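Local coordinates for protein FkbI (Streptomyces hygroscopicus, PDB 1R2J), which binds FAD and probably oxidises an acyl group held on a carrier protein, in making the methoxymalonyl extender unit of FK520, at residues Met123-Arg128 with Gly138-Thr143; Ser162-Val167 with Gly204-Gly209; Tyr224-Val229 with Ala299-Lys304. All blocks are in the same frame, centred on the assembly; numbering follows the deposited sequence.

From the N terminus, interaction 1 comes first: the short hairpin loop of strands 126-130 and 133-143 is closed at its open end by 123-128 and 138-143, and the second strand runs on to the flavin. Interaction 2 then closes a longer loop, bringing 204-209, on the way to helix 219-248, back to strand 164-169. Interaction 3 closes the longest, joining helices 219-248 and 297-322. The three follow in series, none nesting or crossing. Interactions 1 and 2 touch, with V127 CG1 3.4 Å from V166 CG2, and tie together the beta region; interaction 3 lies in the helical C-terminal region, its centre about 24 Å from each of the other two.

Interaction 1. Residues Met123-Arg128 with Gly138-Thr143; sequences MRTRVR and GHKVWT. With FAD (flavin-adenine dinucleotide), chain B.
At the open end of the beta hairpin formed by strands 126-130 and 133-143, T125 meets G138 and K140, the two CA atoms of T125 and G138 lying 4.1 Å apart. No hydrogen bond links the two segments; the evidence for the contact is side-chain packing. T125 OG1 lies 3.7 Å from G138 CA, so close that a CB on residue 138 would collide with the hydroxyl. The K140 side chain bends at chi2 (-57°), which sets CD, and crosses that of T125 at about a right angle, NZ ending 3.0 Å from T125 CG2, a doubtfully short approach. M123 SD lies 3.6 Å from the same NZ. This buried ammonium is satisfied by F111 O, F155 O and a salt bridge to E113, whose OE1 also takes the T125 N-H. The hairpin belongs to the middle domain of the acyl-CoA dehydrogenase fold, and F111 itself binds FAD, which makes K140 a second-shell residue of the cofactor site. Further on, the chain turns a corner at W142. There W142 O comes within 3.0 Å of FAD N5, and W142 CE3 is 3.6 Å from FAD C8. FAD C8M sits 3.9 Å above the indole plane, offset toward its rim. An alanine at W142 would keep CB near the flavin, but would probably open a gap beside the dimethylbenzene ring where the indole had packed.

Interaction 2. Residues Ser162-Val167 with Gly204-Gly209; sequences SGAVVV and GAVLAG
V166 and V206 form a single beta bridge, their CA atoms 4.4 Å apart, with two backbone hydrogen bonds flanking it. L207 N donates to V165 O (3.0 Å, bent to 143° at the hydrogen), and V167 N gives A205 O a much straighter bond (176°). V165 O also receives a longer CA-H contact from V206 CA. With the bonds on the residues before and after, V166 and V206 are a non-hydrogen-bonded antiparallel pair. The bridge thus places 204-209 along strand 164-169, an outermost strand of the sheet that also holds 107-110 and 151-156. S210 OG, bonded to both V165 N and L207 O, adds a side-chain link just beyond it.

Apolar contacts fall into two groups. V166 CG2 meets V206 CG2 at 3.7 Å as the two side chains cross, and V166 CG1, anti to its backbone N (chi1 -171°), reaches A205 CB at 3.9 Å; V127 of strand 126-130 packs on both valines. V165 CG1 touches L207 CD1 at 4.0 Å, and this pair packs against L88 of helix 69-88.

Interaction 3. Residues Tyr224-Val229 with Ala299-Lys304; sequences YGRKSV and ATILAK
Two long helices of the C-terminal helical bundle, 219-248 and 297-322, meet where R226 packs on T300 and K304. Over the short segments the axes approach to 8.1 Å and cross at 39°, running in broadly the same direction. Helix 219-248 is kinked here: the N atoms of G225 and S228 lack a bond to the preceding turn.

No hydrogen bond spans the pair, so the interface rests on aliphatic carbons and backbone. T300 CG2 is anti to its own backbone N (chi1 -67° placing OG1 beside that N), and it is this methyl that reaches 3.6 Å from R226 CB and 3.7 Å from K227 N. The hydroxyl is bonded to M296 O, just ahead of the helix. One turn on, K304 CB lies 3.4 Å from R226 O, and K304 CG is 4.1 Å from V229 CG1; the V229 and K304 side chains lie side by side and point the same way.

R226 and I301 are likewise side by side. The arginine is extended from CG to NE, and its NH1 comes 3.9 Å from I301 CG1, which approaches the guanidinium obliquely. R226 NE donates to E347 O. K304 bends at chi2 (-89°), and its NZ is gripped by M343 O and G348 O, with a weak bond to I346 O; this cluster of carbonyls would probably favour the charged form of the lysine. Both polar ends therefore bind the chain around I345, an FAD-binding residue.

Helix 350-361 covers the R226 and I301 side through M356, helix 262-287 packs against 299-304 through V281 and A285, and helix 69-88 meets Y224 and S228 of the other helix.

Interaction 1. Residues Met123-Arg128 with Gly138-Thr143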
loop_
_atom_site.group_PDB
_atom_site.type_symbol
_atom_site.label_atom_id
_atom_site.label_comp_id
_atom_site.label_asym_id
_atom_site.label_seq_id
_atom_site.Cartn_x
_atom_site.Cartn_y
_atom_site.Cartn_z
ATOM N N MET A 123 -9.714 11.397 14.209
ATOM C CA MET A 123 -8.470 12.162 14.102
ATOM C C MET A 123 -8.706 13.595 14.591
ATOM O O MET A 123 -9.778 14.157 14.368
ATOM C CB MET A 123 -7.962 12.179 12.654
ATOM C CG MET A 123 -8.938 12.748 11.640
ATOM S SD MET A 123 -8.171 13.095 10.032
ATOM C CE MET A 123 -8.031 11.445 9.310
ATOM N N ARG A 124 -7.714 14.181 15.257
ATOM C CA ARG A 124 -7.854 15.540 15.779
ATOM C C ARG A 124 -6.949 16.570 15.116
ATOM O O ARG A 124 -6.986 17.752 15.465
ATOM C CB ARG A 124 -7.612 15.559 17.290
ATOM C CG ARG A 124 -8.801 15.105 18.119
ATOM C CD ARG A 124 -8.474 13.874 18.934
ATOM N NE ARG A 124 -7.228 14.034 19.675
ATOM C CZ ARG A 124 -6.824 13.211 20.638
ATOM N NH1 ARG A 124 -7.573 12.173 20.980
ATOM N NH2 ARG A 124 -5.669 13.424 21.253
ATOM N N THR A 125 -6.131 16.130 14.169
ATOM C CA THR A 125 -5.245 17.054 13.479
ATOM C C THR A 125 -6.099 18.118 12.788
ATOM O O THR A 125 -7.150 17.812 12.215
ATOM C CB THR A 125 -4.381 16.316 12.441
ATOM O OG1 THR A 125 -3.614 17.264 11.688
ATOM C CG2 THR A 125 -5.258 15.520 11.504
ATOM N N ARG A 126 -5.645 19.366 12.846
ATOM C CA ARG A 126 -6.385 20.478 12.260
ATOM C C ARG A 126 -5.623 21.253 11.183
ATOM O O ARG A 126 -4.414 21.425 11.267
ATOM C CB ARG A 126 -6.806 21.448 13.371
ATOM C CG ARG A 126 -5.751 21.657 14.449
ATOM C CD ARG A 126 -6.372 22.198 15.730
ATOM N NE ARG A 126 -5.356 22.538 16.722
ATOM C CZ ARG A 126 -4.597 21.643 17.349
ATOM N NH1 ARG A 126 -4.741 20.350 17.086
ATOM N NH2 ARG A 126 -3.690 22.041 18.233
ATOM N N VAL A 127 -6.358 21.696 10.168
ATOM C CA VAL A 127 -5.816 22.482 9.069
ATOM C C VAL A 127 -6.582 23.786 9.118
ATOM O O VAL A 127 -7.819 23.773 9.088
ATOM C CB VAL A 127 -6.052 21.822 7.712
ATOM C CG1 VAL A 127 -5.577 22.721 6.597
ATOM C CG2 VAL A 127 -5.337 20.473 7.645
ATOM N N ARG A 128 -5.869 24.906 9.199
ATOM C CA ARG A 128 -6.545 26.194 9.287
ATOM C C ARG A 128 -6.095 27.221 8.234
ATOM O O ARG A 128 -4.999 27.800 8.326
ATOM C CB ARG A 128 -6.372 26.765 10.706
ATOM C CG ARG A 128 -7.452 26.329 11.687
ATOM C CD ARG A 128 -7.562 27.264 12.898
ATOM N NE ARG A 128 -7.943 28.606 12.460
ATOM C CZ ARG A 128 -9.146 28.964 12.015
ATOM N NH1 ARG A 128 -9.359 30.222 11.647
ATOM N NH2 ARG A 128 -10.132 28.078 11.932
ATOM N N GLY A 138 -0.882 18.668 14.268
ATOM C CA GLY A 138 -1.369 17.360 14.658
ATOM C C GLY A 138 -0.289 16.303 14.757
ATOM O O GLY A 138 0.892 16.609 14.930
ATOM N N HIS A 139 -0.706 15.049 14.637
ATOM C CA HIS A 139 0.197 13.915 14.732
ATOM C C HIS A 139 -0.401 12.731 13.977
ATOM O O HIS A 139 -1.593 12.454 14.094
ATOM C CB HIS A 139 0.389 13.537 16.206
ATOM C CG HIS A 139 1.382 12.437 16.434
ATOM N ND1 HIS A 139 1.285 11.208 15.817
ATOM C CD2 HIS A 139 2.479 12.373 17.227
ATOM C CE1 HIS A 139 2.277 10.434 16.220
ATOM N NE2 HIS A 139 3.016 11.118 17.076
ATOM N N LYS A 140 0.424 12.049 13.192
ATOM C CA LYS A 140 -0.022 10.876 12.447
ATOM C C LYS A 140 0.886 9.728 12.867
ATOM O O LYS A 140 2.024 9.954 13.288
ATOM C CB LYS A 140 0.089 11.098 10.935
ATOM C CG LYS A 140 -0.829 12.181 10.375
ATOM C CD LYS A 140 -2.294 11.896 10.684
ATOM C CE LYS A 140 -3.204 12.994 10.147
ATOM N NZ LYS A 140 -4.645 12.784 10.496
ATOM N N VAL A 141 0.387 8.501 12.758
ATOM C CA VAL A 141 1.169 7.339 13.144
ATOM C C VAL A 141 1.316 6.343 12.008
ATOM O O VAL A 141 0.500 6.311 11.084
ATOM C CB VAL A 141 0.522 6.603 14.336
ATOM C CG1 VAL A 141 0.519 7.500 15.564
ATOM C CG2 VAL A 141 -0.898 6.168 13.967
ATOM N N TRP A 142 2.376 5.543 12.078
ATOM C CA TRP A 142 2.634 4.507 11.084
ATOM C C TRP A 142 2.564 4.892 9.615
ATOM O O TRP A 142 2.254 4.047 8.781
ATOM C CB TRP A 142 1.674 3.342 11.307
ATOM C CG TRP A 142 2.119 2.413 12.351
ATOM C CD1 TRP A 142 1.833 2.469 13.683
ATOM C CD2 TRP A 142 2.955 1.273 12.163
ATOM N NE1 TRP A 142 2.440 1.426 14.339
ATOM C CE2 TRP A 142 3.136 0.675 13.428
ATOM C CE3 TRP A 142 3.572 0.696 11.046
ATOM C CZ2 TRP A 142 3.909 -0.476 13.609
ATOM C CZ3 TRP A 142 4.340 -0.448 11.225
ATOM C CH2 TRP A 142 4.500 -1.022 12.501
ATOM N N THR A 143 2.861 6.140 9.283
ATOM C CA THR A 143 2.800 6.575 7.891
ATOM C C THR A 143 3.816 5.847 7.015
ATOM O O THR A 143 5.025 6.003 7.189
ATOM C CB THR A 143 3.041 8.086 7.783
ATOM O OG1 THR A 143 2.243 8.756 8.764
ATOM C CG2 THR A 143 2.646 8.589 6.404
HETATM P PA FAD B . -7.847 -0.424 16.188
HETATM O O1A FAD B . -8.215 0.292 14.973
HETATM O O2A FAD B . -7.242 0.001 17.500
HETATM O O5B FAD B . -7.514 -1.910 16.050
HETATM C C5B FAD B . -8.693 -2.534 16.375
HETATM C C4B FAD B . -8.773 -4.020 16.302
HETATM O O4B FAD B . -10.198 -3.972 16.667
HETATM C C3B FAD B . -8.724 -4.419 14.861
HETATM O O3B FAD B . -8.467 -5.783 14.788
HETATM C C2B FAD B . -10.034 -4.073 14.332
HETATM O O2B FAD B . -10.548 -4.753 13.157
HETATM C C1B FAD B . -10.997 -4.241 15.543
HETATM N N9A FAD B . -12.063 -3.296 15.492
HETATM C C8A FAD B . -12.080 -1.886 15.663
HETATM N N7A FAD B . -13.246 -1.325 15.537
HETATM C C5A FAD B . -14.102 -2.375 15.266
HETATM C C6A FAD B . -15.479 -2.450 15.033
HETATM N N6A FAD B . -16.276 -1.372 15.043
HETATM N N1A FAD B . -16.030 -3.693 14.786
HETATM C C2A FAD B . -15.257 -4.803 14.770
HETATM N N3A FAD B . -13.877 -4.835 14.994
HETATM C C4A FAD B . -13.418 -3.510 15.237
HETATM N N1 FAD B . -2.054 4.522 8.396
HETATM C C2 FAD B . -2.007 5.646 7.568
HETATM O O2 FAD B . -2.749 6.630 7.746
HETATM N N3 FAD B . -1.102 5.674 6.516
HETATM C C4 FAD B . -0.185 4.637 6.204
HETATM O O4 FAD B . 0.603 4.769 5.219
HETATM C C4X FAD B . -0.234 3.549 7.046
HETATM N N5 FAD B . 0.719 2.482 6.756
HETATM C C5X FAD B . 0.729 1.360 7.610
HETATM C C6 FAD B . 1.638 0.284 7.420
HETATM C C7 FAD B . 1.721 -0.855 8.276
HETATM C C7M FAD B . 2.736 -1.961 7.995
HETATM C C8 FAD B . 0.842 -0.910 9.394
HETATM C C8M FAD B . 0.839 -2.041 10.407
HETATM C C9 FAD B . -0.068 0.092 9.610
HETATM C C9A FAD B . -0.175 1.232 8.731
HETATM N N10 FAD B . -1.140 2.351 8.931
HETATM C C10 FAD B . -1.168 3.498 8.129
HETATM C "C1'" FAD B . -1.973 2.007 10.002
HETATM C "C2'" FAD B . -3.301 1.199 9.502
HETATM O "O2'" FAD B . -4.128 2.333 9.112
HETATM C "C3'" FAD B . -3.849 0.661 10.701
HETATM O "O3'" FAD B . -3.690 -0.779 10.672
HETATM C "C4'" FAD B . -5.274 0.741 11.304
HETATM O "O4'" FAD B . -5.952 1.966 11.372
HETATM C "C5'" FAD B . -4.847 0.287 12.618
HETATM O "O5'" FAD B . -5.518 0.881 13.687
HETATM P P FAD B . -4.925 0.513 15.153
HETATM O O1P FAD B . -5.528 1.752 15.019
HETATM O O2P FAD B . -4.892 0.855 16.667
HETATM O O3P FAD B . -6.340 -0.011 15.760
#

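Interaction 2. Residues Ser162-Val167 with Gly204-Gly209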
loop_
_atom_site.group_PDB
_atom_site.type_symbol
_atom_site.label_atom_id
_atom_site.label_comp_id
_atom_site.label_asym_id
_atom_site.label_seq_id
_atom_site.Cartn_x
_atom_site.Cartn_y
_atom_site.Cartn_z
ATOM N N SER A 162 -15.444 20.610 8.285
ATOM C CA SER A 162 -14.438 19.693 8.796
ATOM C C SER A 162 -13.902 18.806 7.684
ATOM O O SER A 162 -14.619 18.491 6.735
ATOM C CB SER A 162 -15.062 18.846 9.907
ATOM O OG SER A 162 -15.576 19.696 10.919
ATOM N N GLY A 163 -12.638 18.414 7.792
ATOM C CA GLY A 163 -12.057 17.555 6.775
ATOM C C GLY A 163 -11.358 18.295 5.653
ATOM O O GLY A 163 -11.990 18.965 4.842
ATOM N N ALA A 164 -10.037 18.167 5.609
ATOM C CA ALA A 164 -9.230 18.816 4.586
ATOM C C ALA A 164 -7.964 17.993 4.376
ATOM O O ALA A 164 -7.580 17.202 5.235
ATOM C CB ALA A 164 -8.863 20.233 5.018
ATOM N N VAL A 165 -7.325 18.170 3.224
ATOM C CA VAL A 165 -6.102 17.441 2.909
ATOM C C VAL A 165 -5.020 18.426 2.491
ATOM O O VAL A 165 -5.237 19.244 1.598
ATOM C CB VAL A 165 -6.336 16.438 1.764
ATOM C CG1 VAL A 165 -5.115 15.558 1.591
ATOM C CG2 VAL A 165 -7.572 15.599 2.053
ATOM N N VAL A 166 -3.856 18.341 3.131
ATOM C CA VAL A 166 -2.747 19.246 2.834
ATOM C C VAL A 166 -1.451 18.535 2.448
ATOM O O VAL A 166 -1.029 17.582 3.106
ATOM C CB VAL A 166 -2.443 20.164 4.045
ATOM C CG1 VAL A 166 -1.449 21.257 3.649
ATOM C CG2 VAL A 166 -3.727 20.779 4.558
ATOM N N VAL A 167 -0.825 19.004 1.370
ATOM C CA VAL A 167 0.442 18.438 0.913
ATOM C C VAL A 167 1.527 19.262 1.597
ATOM O O VAL A 167 1.740 20.428 1.258
ATOM C CB VAL A 167 0.594 18.554 -0.621
ATOM C CG1 VAL A 167 1.936 17.988 -1.057
ATOM C CG2 VAL A 167 -0.548 17.814 -1.313
ATOM N N GLY A 204 -2.131 27.214 -1.208
ATOM C CA GLY A 204 -2.248 26.353 -2.371
ATOM C C GLY A 204 -1.924 24.899 -2.077
ATOM O O GLY A 204 -2.197 24.016 -2.894
ATOM N N ALA A 205 -1.339 24.652 -0.909
ATOM C CA ALA A 205 -0.973 23.304 -0.499
ATOM C C ALA A 205 -2.218 22.520 -0.126
ATOM O O ALA A 205 -2.239 21.295 -0.223
ATOM C CB ALA A 205 -0.021 23.355 0.683
ATOM N N VAL A 206 -3.256 23.234 0.302
ATOM C CA VAL A 206 -4.511 22.599 0.686
ATOM C C VAL A 206 -5.348 22.298 -0.546
ATOM O O VAL A 206 -5.878 23.202 -1.190
ATOM C CB VAL A 206 -5.317 23.499 1.631
ATOM C CG1 VAL A 206 -6.559 22.774 2.107
ATOM C CG2 VAL A 206 -4.452 23.903 2.811
ATOM N N LEU A 207 -5.470 21.016 -0.867
ATOM C CA LEU A 207 -6.227 20.585 -2.034
ATOM C C LEU A 207 -7.643 21.147 -2.061
ATOM O O LEU A 207 -8.283 21.305 -1.023
ATOM C CB LEU A 207 -6.270 19.056 -2.085
ATOM C CG LEU A 207 -4.915 18.356 -2.256
ATOM C CD1 LEU A 207 -5.103 16.851 -2.162
ATOM C CD2 LEU A 207 -4.290 18.737 -3.591
ATOM N N ALA A 208 -8.125 21.459 -3.260
ATOM C CA ALA A 208 -9.469 21.993 -3.435
ATOM C C ALA A 208 -10.452 20.885 -3.088
ATOM O O ALA A 208 -10.163 19.704 -3.276
ATOM C CB ALA A 208 -9.672 22.446 -4.877
ATOM N N GLY A 209 -11.622 21.256 -2.588
ATOM C CA GLY A 209 -12.574 20.227 -2.219
ATOM C C GLY A 209 -12.275 19.734 -0.817
ATOM O O GLY A 209 -12.861 18.760 -0.348
#

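Interaction 3. Residues Tyr224-Val229 with Ala299-Lys304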
loop_
_atom_site.group_PDB
_atom_site.type_symbol
_atom_site.label_atom_id
_atom_site.label_comp_id
_atom_site.label_asym_id
_atom_site.label_seq_id
_atom_site.Cartn_x
_atom_site.Cartn_y
_atom_site.Cartn_z
ATOM N N TYR A 224 -7.960 3.812 -3.527
ATOM C CA TYR A 224 -6.666 3.421 -4.061
ATOM C C TYR A 224 -6.002 2.996 -2.767
ATOM O O TYR A 224 -6.287 3.557 -1.716
ATOM C CB TYR A 224 -5.929 4.613 -4.677
ATOM C CG TYR A 224 -4.742 4.208 -5.525
ATOM C CD1 TYR A 224 -3.566 3.743 -4.936
ATOM C CD2 TYR A 224 -4.809 4.248 -6.918
ATOM C CE1 TYR A 224 -2.488 3.320 -5.717
ATOM C CE2 TYR A 224 -3.728 3.825 -7.707
ATOM C CZ TYR A 224 -2.579 3.364 -7.095
ATOM O OH TYR A 224 -1.521 2.922 -7.855
ATOM N N GLY A 225 -5.128 2.013 -2.811
ATOM C CA GLY A 225 -4.535 1.582 -1.559
ATOM C C GLY A 225 -5.224 0.266 -1.281
ATOM O O GLY A 225 -4.567 -0.758 -1.138
ATOM N N ARG A 226 -6.550 0.285 -1.212
ATOM C CA ARG A 226 -7.280 -0.958 -1.014
ATOM C C ARG A 226 -7.075 -1.761 -2.293
ATOM O O ARG A 226 -6.858 -2.968 -2.246
ATOM C CB ARG A 226 -8.772 -0.694 -0.780
ATOM C CG ARG A 226 -9.081 -0.424 0.673
ATOM C CD ARG A 226 -10.525 -0.049 0.935
ATOM N NE ARG A 226 -10.657 0.363 2.329
ATOM C CZ ARG A 226 -11.639 1.116 2.807
ATOM N NH1 ARG A 226 -12.596 1.553 2.002
ATOM N NH2 ARG A 226 -11.654 1.430 4.097
ATOM N N LYS A 227 -7.123 -1.072 -3.433
ATOM C CA LYS A 227 -6.926 -1.723 -4.726
ATOM C C LYS A 227 -5.477 -2.178 -4.862
ATOM O O LYS A 227 -5.195 -3.279 -5.340
ATOM C CB LYS A 227 -7.266 -0.757 -5.867
ATOM C CG LYS A 227 -6.975 -1.315 -7.266
ATOM C CD LYS A 227 -7.434 -0.351 -8.370
ATOM C CE LYS A 227 -6.510 0.850 -8.492
ATOM N NZ LYS A 227 -6.999 1.813 -9.520
ATOM N N SER A 228 -4.565 -1.317 -4.426
ATOM C CA SER A 228 -3.143 -1.598 -4.501
ATOM C C SER A 228 -2.750 -2.712 -3.537
ATOM O O SER A 228 -1.981 -3.600 -3.889
ATOM C CB SER A 228 -2.345 -0.328 -4.193
ATOM O OG SER A 228 -0.975 -0.514 -4.497
ATOM N N VAL A 229 -3.270 -2.662 -2.316
ATOM C CA VAL A 229 -2.961 -3.695 -1.340
ATOM C C VAL A 229 -3.487 -5.032 -1.836
ATOM O O VAL A 229 -2.826 -6.056 -1.672
ATOM C CB VAL A 229 -3.578 -3.391 0.039
ATOM C CG1 VAL A 229 -3.546 -4.650 0.924
ATOM C CG2 VAL A 229 -2.801 -2.263 0.715
ATOM N N ALA A 299 -16.575 -3.568 -4.655
ATOM C CA ALA A 299 -15.739 -4.567 -5.317
ATOM C C ALA A 299 -14.279 -4.412 -4.883
ATOM O O ALA A 299 -13.537 -5.390 -4.807
ATOM C CB ALA A 299 -15.852 -4.433 -6.820
ATOM N N THR A 300 -13.874 -3.178 -4.604
ATOM C CA THR A 300 -12.515 -2.902 -4.165
ATOM C C THR A 300 -12.323 -3.340 -2.710
ATOM O O THR A 300 -11.290 -3.911 -2.360
ATOM C CB THR A 300 -12.184 -1.401 -4.313
ATOM O OG1 THR A 300 -12.162 -1.056 -5.708
ATOM C CG2 THR A 300 -10.825 -1.084 -3.689
ATOM N N ILE A 301 -13.312 -3.069 -1.861
ATOM C CA ILE A 301 -13.232 -3.484 -0.458
ATOM C C ILE A 301 -13.158 -5.016 -0.457
ATOM O O ILE A 301 -12.379 -5.630 0.278
ATOM C CB ILE A 301 -14.492 -3.050 0.333
ATOM C CG1 ILE A 301 -14.511 -1.522 0.514
ATOM C CG2 ILE A 301 -14.518 -3.746 1.687
ATOM C CD1 ILE A 301 -15.873 -0.971 0.955
ATOM N N LEU A 302 -13.987 -5.616 -1.302
ATOM C CA LEU A 302 -14.045 -7.060 -1.430
ATOM C C LEU A 302 -12.694 -7.638 -1.852
ATOM O O LEU A 302 -12.219 -8.613 -1.267
ATOM C CB LEU A 302 -15.116 -7.436 -2.453
ATOM C CG LEU A 302 -15.231 -8.913 -2.813
ATOM C CD1 LEU A 302 -15.697 -9.689 -1.617
ATOM C CD2 LEU A 302 -16.209 -9.071 -3.962
ATOM N N ALA A 303 -12.068 -7.024 -2.854
ATOM C CA ALA A 303 -10.775 -7.496 -3.349
ATOM C C ALA A 303 -9.683 -7.430 -2.292
ATOM O O ALA A 303 -8.913 -8.377 -2.115
ATOM C CB ALA A 303 -10.359 -6.693 -4.566
ATOM N N LYS A 304 -9.605 -6.305 -1.598
ATOM C CA LYS A 304 -8.597 -6.146 -0.573
ATOM C C LYS A 304 -8.815 -7.184 0.521
ATOM O O LYS A 304 -7.882 -7.868 0.934
ATOM C CB LYS A 304 -8.650 -4.726 0.015
ATOM C CG LYS A 304 -7.598 -4.449 1.074
ATOM C CD LYS A 304 -8.084 -4.803 2.471
ATOM C CE LYS A 304 -6.911 -4.952 3.438
ATOM N NZ LYS A 304 -7.315 -5.624 4.711
#